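Local atomic coordinates of ferric iron-binding protein HitA (Pseudomonas aeruginosa PAO1, PDB entry 6IWF), a protein that probably binds ferric iron as a bacterial solute-binding protein of an uptake system and is implicated in gallium internalization. Residues R67-G72 with G94-I99; E60-L65 with F143-A148; Y197-K202 with L212-N217; T178-V183 with A191-Y196. All coordinates share one frame; numbering follows the deposited sequence.

Contact 1. Residues R67-G72 with G94-I99; sequences RLASAG and GDWIGI
The methyl group of Ala69 meets the carboxylate of Asp95 almost symmetrically: CB of Ala69 lies 3.7 Å from OD1 of Asp95 and just as far from OD2. Beside the acid, the indole of Trp96 turns its edge to the same methyl, with CD1 4.1 Å from Ala69 CB and the methyl close to the plane of the ring. Asp95 and Trp96 both direct their side chains toward the helix, CG lying between backbone N and carbonyl carbon (chi1 44° and 62°). Nearly all the direct packing rests on this one methyl, and no direct hydrogen bond joins the segments.

On the looser side, water takes over. A single molecule donates to Ala69 O at 2.9 Å and to Asp95 OD2 at 2.7 Å, tying the helix end to the loop. Ala69 O also receives Gly72 N, part of the Schellman motif that ends the helix. The last turn, with Ser70 and Ala71, faces solvent, whereas the Ala69 methyl is held against buried Asp95 and Trp96.

Among the neighbouring elements, Leu68 packs on Thr46 of helix 38-48 and Leu57 of strand 56-59, while Trp96 lies against Ala230 of strand 224-231, so the contact sets helix 63-70 beside the entry to strand 97-108.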
loop_
_atom_site.group_PDB
_atom_site.type_symbol
_atom_site.label_atom_id
_atom_site.label_comp_id
_atom_site.label_asym_id
_atom_site.label_seq_id
_atom_site.Cartn_x
_atom_site.Cartn_y
_atom_site.Cartn_z
ATOM N N ARG A 67 -12.503 5.109 -5.230
ATOM C CA ARG A 67 -12.974 5.639 -6.513
ATOM C C ARG A 67 -14.040 4.732 -7.120
ATOM O O ARG A 67 -15.135 5.191 -7.470
ATOM C CB ARG A 67 -11.792 5.810 -7.481
ATOM C CG ARG A 67 -12.169 6.166 -8.937
ATOM C CD ARG A 67 -11.017 5.881 -9.925
ATOM N NE ARG A 67 -11.417 6.098 -11.316
ATOM C CZ ARG A 67 -10.722 5.695 -12.376
ATOM N NH1 ARG A 67 -9.578 5.046 -12.220
ATOM N NH2 ARG A 67 -11.171 5.941 -13.603
ATOM N N LEU A 68 -13.738 3.432 -7.240
ATOM C CA LEU A 68 -14.677 2.494 -7.848
ATOM C C LEU A 68 -15.931 2.325 -7.001
ATOM O O LEU A 68 -17.027 2.097 -7.539
ATOM C CB LEU A 68 -13.997 1.140 -8.052
ATOM C CG LEU A 68 -12.883 1.095 -9.101
ATOM C CD1 LEU A 68 -12.437 -0.329 -9.293
ATOM C CD2 LEU A 68 -13.353 1.653 -10.414
ATOM N N ALA A 69 -15.784 2.376 -5.675
ATOM C CA ALA A 69 -16.952 2.289 -4.804
ATOM C C ALA A 69 -17.874 3.479 -5.011
ATOM O O ALA A 69 -19.101 3.324 -5.081
ATOM C CB ALA A 69 -16.524 2.209 -3.340
ATOM N N SER A 70 -17.298 4.675 -5.092
ATOM C CA SER A 70 -18.099 5.872 -5.339
ATOM C C SER A 70 -18.873 5.770 -6.644
ATOM O O SER A 70 -19.988 6.295 -6.741
ATOM C CB SER A 70 -17.208 7.114 -5.367
ATOM O OG SER A 70 -16.625 7.360 -4.104
ATOM N N ALA A 71 -18.298 5.119 -7.658
ATOM C CA ALA A 71 -18.970 4.945 -8.939
ATOM C C ALA A 71 -20.026 3.854 -8.910
ATOM O O ALA A 71 -20.731 3.671 -9.911
ATOM C CB ALA A 71 -17.952 4.630 -10.034
ATOM N N GLY A 72 -20.146 3.116 -7.808
ATOM C CA GLY A 72 -21.133 2.059 -7.743
ATOM C C GLY A 72 -20.719 0.780 -8.428
ATOM O O GLY A 72 -21.574 -0.067 -8.709
ATOM N N GLY A 94 -19.251 -0.886 2.848
ATOM C CA GLY A 94 -19.030 -2.320 2.891
ATOM C C GLY A 94 -18.838 -2.977 1.544
ATOM O O GLY A 94 -19.160 -4.160 1.394
ATOM N N ASP A 95 -18.324 -2.246 0.551
ATOM C CA ASP A 95 -18.107 -2.822 -0.773
ATOM C C ASP A 95 -16.634 -2.920 -1.136
ATOM O O ASP A 95 -16.305 -3.142 -2.299
ATOM C CB ASP A 95 -18.866 -2.039 -1.852
ATOM C CG ASP A 95 -18.747 -0.542 -1.688
ATOM O OD1 ASP A 95 -17.949 -0.082 -0.839
ATOM O OD2 ASP A 95 -19.470 0.181 -2.416
ATOM N N TRP A 96 -15.739 -2.732 -0.178
ATOM C CA TRP A 96 -14.374 -3.207 -0.337
ATOM C C TRP A 96 -13.846 -3.463 1.061
ATOM O O TRP A 96 -14.421 -2.999 2.045
ATOM C CB TRP A 96 -13.496 -2.220 -1.126
ATOM C CG TRP A 96 -13.314 -0.880 -0.505
ATOM C CD1 TRP A 96 -14.032 0.249 -0.770
ATOM C CD2 TRP A 96 -12.328 -0.511 0.473
ATOM N NE1 TRP A 96 -13.564 1.297 -0.008
ATOM C CE2 TRP A 96 -12.519 0.858 0.762
ATOM C CE3 TRP A 96 -11.318 -1.211 1.143
ATOM C CZ2 TRP A 96 -11.734 1.548 1.700
ATOM C CZ3 TRP A 96 -10.532 -0.523 2.074
ATOM C CH2 TRP A 96 -10.745 0.841 2.336
ATOM N N ILE A 97 -12.763 -4.222 1.151
ATOM C CA ILE A 97 -12.280 -4.657 2.456
ATOM C C ILE A 97 -10.761 -4.682 2.455
ATOM O O ILE A 97 -10.130 -5.085 1.474
ATOM C CB ILE A 97 -12.862 -6.034 2.847
ATOM C CG1 ILE A 97 -12.630 -6.298 4.330
ATOM C CG2 ILE A 97 -12.322 -7.153 1.952
ATOM C CD1 ILE A 97 -13.601 -7.347 4.900
ATOM N N GLY A 98 -10.178 -4.233 3.562
ATOM C CA GLY A 98 -8.730 -4.256 3.690
ATOM C C GLY A 98 -8.228 -5.677 3.872
ATOM O O GLY A 98 -8.883 -6.514 4.497
ATOM N N ILE A 99 -7.063 -5.952 3.289
ATOM C CA ILE A 99 -6.448 -7.276 3.312
ATOM C C ILE A 99 -5.171 -7.275 4.136
ATOM O O ILE A 99 -4.978 -8.139 4.992
ATOM C CB ILE A 99 -6.178 -7.793 1.883
ATOM C CG1 ILE A 99 -7.460 -7.784 1.041
ATOM C CG2 ILE A 99 -5.572 -9.179 1.932
ATOM C CD1 ILE A 99 -8.607 -8.579 1.653
HETATM O O HOH W 1 -20.109 2.763 -2.444
#

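Contact 2. Residues E60-L65 with F143-A148; sequences EESPPL and FLEQVA
Glu61 and Glu145 meet with their carboxylate planes almost perpendicular, 84° apart, and with OE2 of Glu61 only 2.8 Å from OE2 of Glu145. Two acids this close suggest that one of them holds a proton. Glu61 is folded at its second torsion (chi2 -74°), so its chain curls round the incoming oxygen: OE2 of Glu145 is also 3.1 Å from CB of Glu61. Glu145 arrives extended beyond CG, reaching out from its helix. Further partners of Glu61 are Thr225 OG1, through a weak hydrogen bond to OE2, and Arg102, in a long, weak ion pair with OE1.

In the two-lobed fold of periplasmic binding proteins this meeting is consistent with a bridge across the cleft, joining the start of helix 63-70 to helix 141-154. Next to Glu61 stands the iron-binding residue Glu60, whose OE1 is hydrogen-bonded to Tyr196 OH.

OE1 of Glu145 also meets Pro63 and Ser62. It lies 3.7 Å from CD of Pro63, whose ring lies across the glutamate chain at a slant, CG of Pro63 being 4.1 Å from CG of Glu145. A water donates to Ser62 OG at 2.9 Å and to Glu145 OE1 at 3.2 Å, linking the two groups.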
loop_
_atom_site.group_PDB
_atom_site.type_symbol
_atom_site.label_atom_id
_atom_site.label_comp_id
_atom_site.label_asym_id
_atom_site.label_seq_id
_atom_site.Cartn_x
_atom_site.Cartn_y
_atom_site.Cartn_z
ATOM N N GLU A 60 -2.947 -2.572 -4.306
ATOM C CA GLU A 60 -1.923 -2.207 -3.332
ATOM C C GLU A 60 -2.415 -1.140 -2.363
ATOM O O GLU A 60 -2.012 -1.124 -1.194
ATOM C CB GLU A 60 -0.684 -1.699 -4.064
ATOM C CG GLU A 60 0.512 -2.600 -3.987
ATOM C CD GLU A 60 1.785 -1.853 -4.291
ATOM O OE1 GLU A 60 2.671 -1.827 -3.415
ATOM O OE2 GLU A 60 1.884 -1.280 -5.397
ATOM N N GLU A 61 -3.252 -0.204 -2.838
ATOM C CA GLU A 61 -3.677 0.939 -2.047
ATOM C C GLU A 61 -5.185 1.117 -2.151
ATOM O O GLU A 61 -5.845 0.560 -3.036
ATOM C CB GLU A 61 -2.984 2.230 -2.499
ATOM C CG GLU A 61 -1.510 2.063 -2.845
ATOM C CD GLU A 61 -0.614 1.895 -1.629
ATOM O OE1 GLU A 61 0.605 1.657 -1.836
ATOM O OE2 GLU A 61 -1.106 2.000 -0.476
ATOM N N SER A 62 -5.723 1.930 -1.247
ATOM C CA SER A 62 -7.173 2.098 -1.165
ATOM C C SER A 62 -7.785 3.157 -2.093
ATOM O O SER A 62 -8.965 3.011 -2.434
ATOM C CB SER A 62 -7.577 2.397 0.283
ATOM O OG SER A 62 -6.799 3.445 0.834
ATOM N N PRO A 63 -7.081 4.215 -2.524
ATOM C CA PRO A 63 -7.740 5.238 -3.397
ATOM C C PRO A 63 -8.480 4.647 -4.592
ATOM O O PRO A 63 -9.623 5.057 -4.851
ATOM C CB PRO A 63 -6.568 6.133 -3.827
ATOM C CG PRO A 63 -5.716 6.151 -2.583
ATOM C CD PRO A 63 -5.758 4.713 -2.069
ATOM N N PRO A 64 -7.916 3.686 -5.341
ATOM C CA PRO A 64 -8.703 3.119 -6.455
ATOM C C PRO A 64 -9.989 2.446 -6.013
ATOM O O PRO A 64 -10.977 2.452 -6.765
ATOM C CB PRO A 64 -7.743 2.105 -7.102
ATOM C CG PRO A 64 -6.395 2.502 -6.632
ATOM C CD PRO A 64 -6.578 3.066 -5.272
ATOM N N LEU A 65 -10.003 1.829 -4.828
ATOM C CA LEU A 65 -11.223 1.180 -4.363
ATOM C C LEU A 65 -12.259 2.212 -3.954
ATOM O O LEU A 65 -13.455 2.040 -4.224
ATOM C CB LEU A 65 -10.924 0.242 -3.192
ATOM C CG LEU A 65 -9.932 -0.879 -3.470
ATOM C CD1 LEU A 65 -9.573 -1.592 -2.158
ATOM C CD2 LEU A 65 -10.522 -1.844 -4.473
ATOM N N PHE A 143 3.584 7.076 -2.347
ATOM C CA PHE A 143 3.956 8.457 -2.067
ATOM C C PHE A 143 2.762 9.396 -2.231
ATOM O O PHE A 143 2.654 10.388 -1.504
ATOM C CB PHE A 143 5.120 8.899 -2.956
ATOM C CG PHE A 143 5.640 10.256 -2.605
ATOM C CD1 PHE A 143 6.445 10.424 -1.486
ATOM C CD2 PHE A 143 5.270 11.377 -3.348
ATOM C CE1 PHE A 143 6.914 11.692 -1.131
ATOM C CE2 PHE A 143 5.726 12.636 -2.998
ATOM C CZ PHE A 143 6.545 12.794 -1.880
ATOM N N LEU A 144 1.863 9.111 -3.175
ATOM C CA LEU A 144 0.646 9.909 -3.290
ATOM C C LEU A 144 -0.119 9.925 -1.976
ATOM O O LEU A 144 -0.586 10.979 -1.528
ATOM C CB LEU A 144 -0.232 9.363 -4.412
ATOM C CG LEU A 144 -1.575 10.078 -4.575
ATOM C CD1 LEU A 144 -1.356 11.499 -5.031
ATOM C CD2 LEU A 144 -2.428 9.301 -5.570
ATOM N N GLU A 145 -0.258 8.759 -1.343
ATOM C CA GLU A 145 -0.941 8.712 -0.053
ATOM C C GLU A 145 -0.165 9.486 1.008
ATOM O O GLU A 145 -0.770 10.140 1.868
ATOM C CB GLU A 145 -1.156 7.265 0.386
ATOM C CG GLU A 145 -2.508 6.745 -0.064
ATOM C CD GLU A 145 -2.596 5.245 -0.046
ATOM O OE1 GLU A 145 -3.357 4.685 0.781
ATOM O OE2 GLU A 145 -1.893 4.622 -0.863
ATOM N N GLN A 146 1.173 9.445 0.946
ATOM C CA GLN A 146 1.982 10.244 1.866
ATOM C C GLN A 146 1.655 11.724 1.724
ATOM O O GLN A 146 1.521 12.442 2.718
ATOM C CB GLN A 146 3.474 10.011 1.609
ATOM C CG GLN A 146 4.388 10.832 2.551
ATOM C CD GLN A 146 4.239 10.391 4.015
ATOM O OE1 GLN A 146 4.981 9.521 4.484
ATOM N NE2 GLN A 146 3.285 10.987 4.736
ATOM N N VAL A 147 1.544 12.204 0.489
ATOM C CA VAL A 147 1.229 13.616 0.290
ATOM C C VAL A 147 -0.157 13.938 0.832
ATOM O O VAL A 147 -0.362 14.970 1.487
ATOM C CB VAL A 147 1.354 13.976 -1.202
ATOM C CG1 VAL A 147 0.945 15.438 -1.437
ATOM C CG2 VAL A 147 2.773 13.737 -1.661
ATOM N N ALA A 148 -1.130 13.062 0.572
ATOM C CA ALA A 148 -2.476 13.293 1.077
ATOM C C ALA A 148 -2.476 13.378 2.595
ATOM O O ALA A 148 -3.207 14.184 3.178
ATOM C CB ALA A 148 -3.425 12.185 0.607
HETATM O O HOH W 2 -5.036 3.295 3.079
#

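Contact 3. Residues Y197-K202 with L212-N217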
loop_
_atom_site.group_PDB
_atom_site.type_symbol
_atom_site.label_atom_id
_atom_site.label_comp_id
_atom_site.label_asym_id
_atom_site.label_seq_id
_atom_site.Cartn_x
_atom_site.Cartn_y
_atom_site.Cartn_z
ATOM N N TYR A 197 9.656 -3.340 1.492
ATOM C CA TYR A 197 10.748 -3.447 0.520
ATOM C C TYR A 197 12.047 -3.870 1.187
ATOM O O TYR A 197 12.847 -4.609 0.598
ATOM C CB TYR A 197 10.959 -2.119 -0.202
ATOM C CG TYR A 197 9.844 -1.771 -1.147
ATOM C CD1 TYR A 197 9.771 -2.359 -2.407
ATOM C CD2 TYR A 197 8.866 -0.846 -0.786
ATOM C CE1 TYR A 197 8.743 -2.047 -3.278
ATOM C CE2 TYR A 197 7.839 -0.531 -1.654
ATOM C CZ TYR A 197 7.785 -1.136 -2.894
ATOM O OH TYR A 197 6.767 -0.820 -3.765
ATOM N N TRP A 198 12.297 -3.380 2.396
ATOM C CA TRP A 198 13.484 -3.803 3.123
ATOM C C TRP A 198 13.457 -5.307 3.383
ATOM O O TRP A 198 14.472 -5.995 3.206
ATOM C CB TRP A 198 13.578 -3.021 4.434
ATOM C CG TRP A 198 14.824 -3.245 5.222
ATOM C CD1 TRP A 198 15.990 -2.533 5.146
ATOM C CD2 TRP A 198 15.017 -4.226 6.241
ATOM N NE1 TRP A 198 16.901 -3.022 6.050
ATOM C CE2 TRP A 198 16.331 -4.063 6.736
ATOM C CE3 TRP A 198 14.210 -5.233 6.782
ATOM C CZ2 TRP A 198 16.857 -4.870 7.743
ATOM C CZ3 TRP A 198 14.734 -6.041 7.786
ATOM C CH2 TRP A 198 16.048 -5.849 8.260
ATOM N N TYR A 199 12.294 -5.839 3.780
ATOM C CA TYR A 199 12.203 -7.265 4.082
ATOM C C TYR A 199 12.369 -8.121 2.830
ATOM O O TYR A 199 13.004 -9.182 2.881
ATOM C CB TYR A 199 10.877 -7.564 4.785
ATOM C CG TYR A 199 10.831 -7.038 6.194
ATOM C CD1 TYR A 199 10.425 -5.727 6.464
ATOM C CD2 TYR A 199 11.246 -7.829 7.264
ATOM C CE1 TYR A 199 10.392 -5.230 7.754
ATOM C CE2 TYR A 199 11.220 -7.341 8.554
ATOM C CZ TYR A 199 10.800 -6.045 8.798
ATOM O OH TYR A 199 10.773 -5.579 10.089
ATOM N N THR A 200 11.806 -7.689 1.695
ATOM C CA THR A 200 12.011 -8.437 0.455
ATOM C C THR A 200 13.489 -8.497 0.091
ATOM O O THR A 200 14.008 -9.563 -0.267
ATOM C CB THR A 200 11.205 -7.816 -0.687
ATOM O OG1 THR A 200 9.817 -7.782 -0.327
ATOM C CG2 THR A 200 11.386 -8.639 -1.962
ATOM N N LEU A 201 14.191 -7.367 0.202
ATOM C CA LEU A 201 15.614 -7.336 -0.123
ATOM C C LEU A 201 16.421 -8.193 0.845
ATOM O O LEU A 201 17.358 -8.888 0.430
ATOM C CB LEU A 201 16.127 -5.892 -0.114
ATOM C CG LEU A 201 17.570 -5.704 -0.577
ATOM C CD1 LEU A 201 17.705 -6.222 -2.002
ATOM C CD2 LEU A 201 18.001 -4.243 -0.486
ATOM N N LYS A 202 16.080 -8.154 2.137
ATOM C CA LYS A 202 16.776 -8.990 3.111
ATOM C C LYS A 202 16.593 -10.467 2.798
ATOM O O LYS A 202 17.553 -11.245 2.842
ATOM C CB LYS A 202 16.291 -8.693 4.529
ATOM C CG LYS A 202 17.026 -9.537 5.564
ATOM C CD LYS A 202 16.692 -9.154 6.987
ATOM C CE LYS A 202 17.342 -10.131 7.962
ATOM N NZ LYS A 202 17.193 -9.705 9.379
ATOM N N LEU A 212 16.036 0.197 9.133
ATOM C CA LEU A 212 14.786 0.933 9.056
ATOM C C LEU A 212 14.650 1.826 10.272
ATOM O O LEU A 212 14.827 1.379 11.412
ATOM C CB LEU A 212 13.582 -0.007 8.962
ATOM C CG LEU A 212 13.509 -0.806 7.665
ATOM C CD1 LEU A 212 12.135 -1.464 7.541
ATOM C CD2 LEU A 212 13.803 0.065 6.455
ATOM N N HIS A 213 14.323 3.083 10.020
ATOM C CA HIS A 213 13.951 4.026 11.055
ATOM C C HIS A 213 12.449 4.254 10.993
ATOM O O HIS A 213 11.896 4.486 9.916
ATOM C CB HIS A 213 14.688 5.347 10.865
ATOM C CG HIS A 213 14.298 6.385 11.865
ATOM N ND1 HIS A 213 14.634 6.290 13.197
ATOM C CD2 HIS A 213 13.567 7.516 11.735
ATOM C CE1 HIS A 213 14.145 7.333 13.846
ATOM N NE2 HIS A 213 13.497 8.095 12.980
ATOM N N TYR A 214 11.796 4.199 12.147
ATOM C CA TYR A 214 10.370 4.476 12.251
ATOM C C TYR A 214 10.197 5.846 12.888
ATOM O O TYR A 214 10.703 6.088 13.991
ATOM C CB TYR A 214 9.663 3.396 13.070
ATOM C CG TYR A 214 9.666 2.079 12.370
ATOM C CD1 TYR A 214 10.800 1.269 12.375
ATOM C CD2 TYR A 214 8.550 1.651 11.667
ATOM C CE1 TYR A 214 10.805 0.065 11.717
ATOM C CE2 TYR A 214 8.548 0.446 11.006
ATOM C CZ TYR A 214 9.673 -0.337 11.030
ATOM O OH TYR A 214 9.660 -1.531 10.355
ATOM N N PHE A 215 9.497 6.739 12.191
ATOM C CA PHE A 215 9.311 8.089 12.720
ATOM C C PHE A 215 8.466 8.071 13.990
ATOM O O PHE A 215 8.744 8.815 14.943
ATOM C CB PHE A 215 8.651 8.986 11.664
ATOM C CG PHE A 215 9.585 9.484 10.595
ATOM C CD1 PHE A 215 10.598 10.398 10.893
ATOM C CD2 PHE A 215 9.429 9.069 9.281
ATOM C CE1 PHE A 215 11.450 10.876 9.888
ATOM C CE2 PHE A 215 10.285 9.533 8.278
ATOM C CZ PHE A 215 11.280 10.443 8.581
ATOM N N GLY A 216 7.445 7.223 14.028
ATOM C CA GLY A 216 6.522 7.185 15.153
ATOM C C GLY A 216 5.898 8.528 15.468
ATOM O O GLY A 216 5.783 9.383 14.583
ATOM N N ASN A 217 5.472 8.716 16.726
ATOM C CA ASN A 217 5.058 10.016 17.271
ATOM C C ASN A 217 3.956 10.698 16.460
ATOM O O ASN A 217 3.843 11.929 16.470
ATOM C CB ASN A 217 6.261 10.949 17.416
ATOM C CG ASN A 217 6.040 12.005 18.473
ATOM O OD1 ASN A 217 5.501 11.720 19.544
ATOM N ND2 ASN A 217 6.451 13.238 18.177
HETATM O O HOH W 3 11.546 -3.122 10.897
#
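Leu212 and Trp198 form the apolar centre of this contact between helix 197-202 and the strand end at 212-213. CG of Leu212 sits over one face of the indole, 3.9 Å from the centroid of the five-membered ring and 20° off its normal, a CH-pi contact. Both methyls of Leu212 touch CB of Trp198, CD2 at 3.7 Å and CD1 at 3.8 Å. From there the CD2 branch reaches CD1 of Trp198 at 3.6 Å, while the CD1 branch also approaches CE1 of Tyr199 at 4.2 Å, a looser touch. Trp198 has its CG anti to the backbone N (chi1 -174°), which swings the indole out over the leucine.

Within the helix the two aromatic side chains pack on each other. CE3 of Trp198 stands 3.7 Å above the centre of the Tyr199 ring, and CG of Tyr199 lies in the indole plane, at its edge.

The polar links go through water and outside carbonyls. A water donates to Tyr199 OH at 2.7 Å and lies 2.5 Å from Tyr214 OH, in the plane of the Tyr214 ring. Tyr199 OH is hydrogen-bonded to Ala275 O as well, and Trp198 NE1 to Ser210 O.

The topology is that of a beta-alpha-beta crossover: strand 190-194, helix 196-205 and strand 211-213 follow one another, and both strands pair antiparallel with strand 97-108. The helix carries Tyr197, one of the iron-binding tyrosines, close to its start.

Contact 4. Residues T178-V183 with A191-Y196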
loop_
_atom_site.group_PDB
_atom_site.type_symbol
_atom_site.label_atom_id
_atom_site.label_comp_id
_atom_site.label_asym_id
_atom_site.label_seq_id
_atom_site.Cartn_x
_atom_site.Cartn_y
_atom_site.Cartn_z
ATOM N N THR A 178 14.696 0.079 -6.603
ATOM C CA THR A 178 15.909 0.820 -6.938
ATOM C C THR A 178 16.343 1.755 -5.809
ATOM O O THR A 178 17.534 1.827 -5.480
ATOM C CB THR A 178 15.684 1.608 -8.226
ATOM O OG1 THR A 178 15.247 0.707 -9.258
ATOM C CG2 THR A 178 16.968 2.286 -8.656
ATOM N N ALA A 179 15.398 2.493 -5.222
ATOM C CA ALA A 179 15.731 3.379 -4.104
ATOM C C ALA A 179 16.245 2.592 -2.898
ATOM O O ALA A 179 17.191 3.024 -2.217
ATOM C CB ALA A 179 14.503 4.210 -3.716
ATOM N N MET A 180 15.631 1.445 -2.611
ATOM C CA MET A 180 16.054 0.632 -1.472
ATOM C C MET A 180 17.433 0.042 -1.708
ATOM O O MET A 180 18.285 0.050 -0.812
ATOM C CB MET A 180 15.030 -0.475 -1.200
ATOM C CG MET A 180 15.378 -1.424 -0.057
ATOM S SD MET A 180 15.214 -0.666 1.583
ATOM C CE MET A 180 16.937 -0.433 2.032
ATOM N N LYS A 181 17.687 -0.462 -2.916
ATOM C CA LYS A 181 19.026 -0.952 -3.191
ATOM C C LYS A 181 20.047 0.183 -3.191
ATOM O O LYS A 181 21.205 -0.040 -2.828
ATOM C CB LYS A 181 19.039 -1.719 -4.518
ATOM C CG LYS A 181 18.346 -3.083 -4.430
ATOM C CD LYS A 181 18.259 -3.759 -5.795
ATOM C CE LYS A 181 17.663 -5.176 -5.712
ATOM N NZ LYS A 181 17.666 -5.874 -7.050
ATOM N N ALA A 182 19.642 1.403 -3.573
ATOM C CA ALA A 182 20.580 2.522 -3.552
ATOM C C ALA A 182 21.008 2.861 -2.127
ATOM O O ALA A 182 22.170 3.209 -1.889
ATOM C CB ALA A 182 19.975 3.750 -4.233
ATOM N N VAL A 183 20.089 2.768 -1.161
ATOM C CA VAL A 183 20.491 2.924 0.238
ATOM C C VAL A 183 21.413 1.789 0.648
ATOM O O VAL A 183 22.455 2.006 1.279
ATOM C CB VAL A 183 19.263 2.990 1.160
ATOM C CG1 VAL A 183 19.714 3.068 2.631
ATOM C CG2 VAL A 183 18.393 4.175 0.805
ATOM N N ALA A 191 16.155 6.708 2.295
ATOM C CA ALA A 191 15.065 6.754 1.327
ATOM C C ALA A 191 13.731 6.584 2.034
ATOM O O ALA A 191 13.631 5.840 3.015
ATOM C CB ALA A 191 15.214 5.673 0.242
ATOM N N LEU A 192 12.719 7.278 1.513
ATOM C CA LEU A 192 11.343 7.190 1.987
ATOM C C LEU A 192 10.651 6.063 1.234
ATOM O O LEU A 192 10.513 6.138 0.011
ATOM C CB LEU A 192 10.628 8.515 1.731
ATOM C CG LEU A 192 11.194 9.741 2.448
ATOM C CD1 LEU A 192 10.500 10.987 1.954
ATOM C CD2 LEU A 192 10.991 9.571 3.964
ATOM N N ILE A 193 10.230 5.014 1.949
ATOM C CA ILE A 193 9.673 3.809 1.332
ATOM C C ILE A 193 8.703 3.150 2.302
ATOM O O ILE A 193 8.652 3.478 3.482
ATOM C CB ILE A 193 10.756 2.770 0.946
ATOM C CG1 ILE A 193 11.574 2.385 2.185
ATOM C CG2 ILE A 193 11.640 3.258 -0.187
ATOM C CD1 ILE A 193 12.233 1.024 2.067
ATOM N N ASN A 194 7.912 2.209 1.791
ATOM C CA ASN A 194 7.133 1.348 2.664
ATOM C C ASN A 194 8.014 0.252 3.248
ATOM O O ASN A 194 9.014 -0.162 2.648
ATOM C CB ASN A 194 5.972 0.735 1.895
ATOM C CG ASN A 194 4.752 1.632 1.889
ATOM O OD1 ASN A 194 4.515 2.388 2.844
ATOM N ND2 ASN A 194 3.961 1.541 0.833
ATOM N N ASN A 195 7.610 -0.243 4.419
ATOM C CA ASN A 195 8.498 -1.115 5.185
ATOM C C ASN A 195 8.839 -2.395 4.437
ATOM O O ASN A 195 9.944 -2.929 4.602
ATOM C CB ASN A 195 7.844 -1.453 6.530
ATOM C CG ASN A 195 6.657 -2.368 6.370
ATOM O OD1 ASN A 195 5.604 -1.966 5.864
ATOM N ND2 ASN A 195 6.821 -3.625 6.780
ATOM N N TYR A 196 7.918 -2.908 3.612
ATOM C CA TYR A 196 8.089 -4.286 3.156
ATOM C C TYR A 196 9.208 -4.436 2.127
ATOM O O TYR A 196 9.692 -5.558 1.933
ATOM C CB TYR A 196 6.760 -4.832 2.611
ATOM C CG TYR A 196 6.154 -4.022 1.503
ATOM C CD1 TYR A 196 6.644 -4.125 0.205
ATOM C CD2 TYR A 196 5.087 -3.165 1.738
ATOM C CE1 TYR A 196 6.092 -3.388 -0.829
ATOM C CE2 TYR A 196 4.527 -2.419 0.699
ATOM C CZ TYR A 196 5.044 -2.538 -0.580
ATOM O OH TYR A 196 4.508 -1.809 -1.628
#
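Ala179 and Ala191 mark the closest backbone approach, their CA atoms 6.4 Å apart, where helix 178-183 runs over strand 191-194 at a signed angle of -128° with the axes 8.6 Å from each other. The small alanine side chains are consistent with this closeness. Ala191 points its methyl at the helix, where CB meets CG2 of Val183 at 3.6 Å. On the preceding helical turn, CB of Ala179 is 4.3 Å from the same CB of Ala191, so the strand methyl sits between two residues spaced one turn apart.

Further along the strand the contact is made by longer groups. Met180 starts with CG anti to its backbone N (chi1 178°) and then bends at the next two torsions, bringing its sulfur to the methyl at the end of Ile193: SD to CD1 is 3.5 Å, and the two chains cross at about a right angle. Ile193 presents that methyl from a less usual rotamer, CG1 lying between backbone N and carbonyl carbon (chi1 57°). Leu192, between the two contacting strand residues, points away from the helix, as expected in a beta strand. No hydrogen bond crosses the interface; the touching residues are all buried and their side chains apolar. Met180 also touches Trp198 and Leu201 of helix 196-205.

Strand 171-172, helix 176-184 and strand 190-194 make a beta-alpha-beta crossover, with strand 134-136 lying parallel between the two strands. Two residues after the second strand comes Tyr196, an iron-binding residue, and the side chain of Ile193 comes within about 4 Å of that of Tyr197, another iron ligand, which places this packed layer beside the metal site.

How the contacts relate
From the N terminus, contact 2 opens first at 60-65 and closes only at 143-148, joining helix 63-70 to helix 141-154, probably across the two lobes. Contact 1, spanning 67-72 to 94-99, falls entirely within that loop. The two share helix 63-70 and meet where Trp96 CE3 packs on Leu65 CD1 at 3.8 Å. Contact 4 then closes a short loop from 178-183 to 191-196, and contact 3 follows directly, from 197-202 to 212-217; these two lie in series, and no contacts cross. Contacts 3 and 4 pack helices on strands of one sheet, across the chain's centre from contact 1, although strand 97-108 connects all three regions. Contacts 2, 3 and 4 each include iron-site residues.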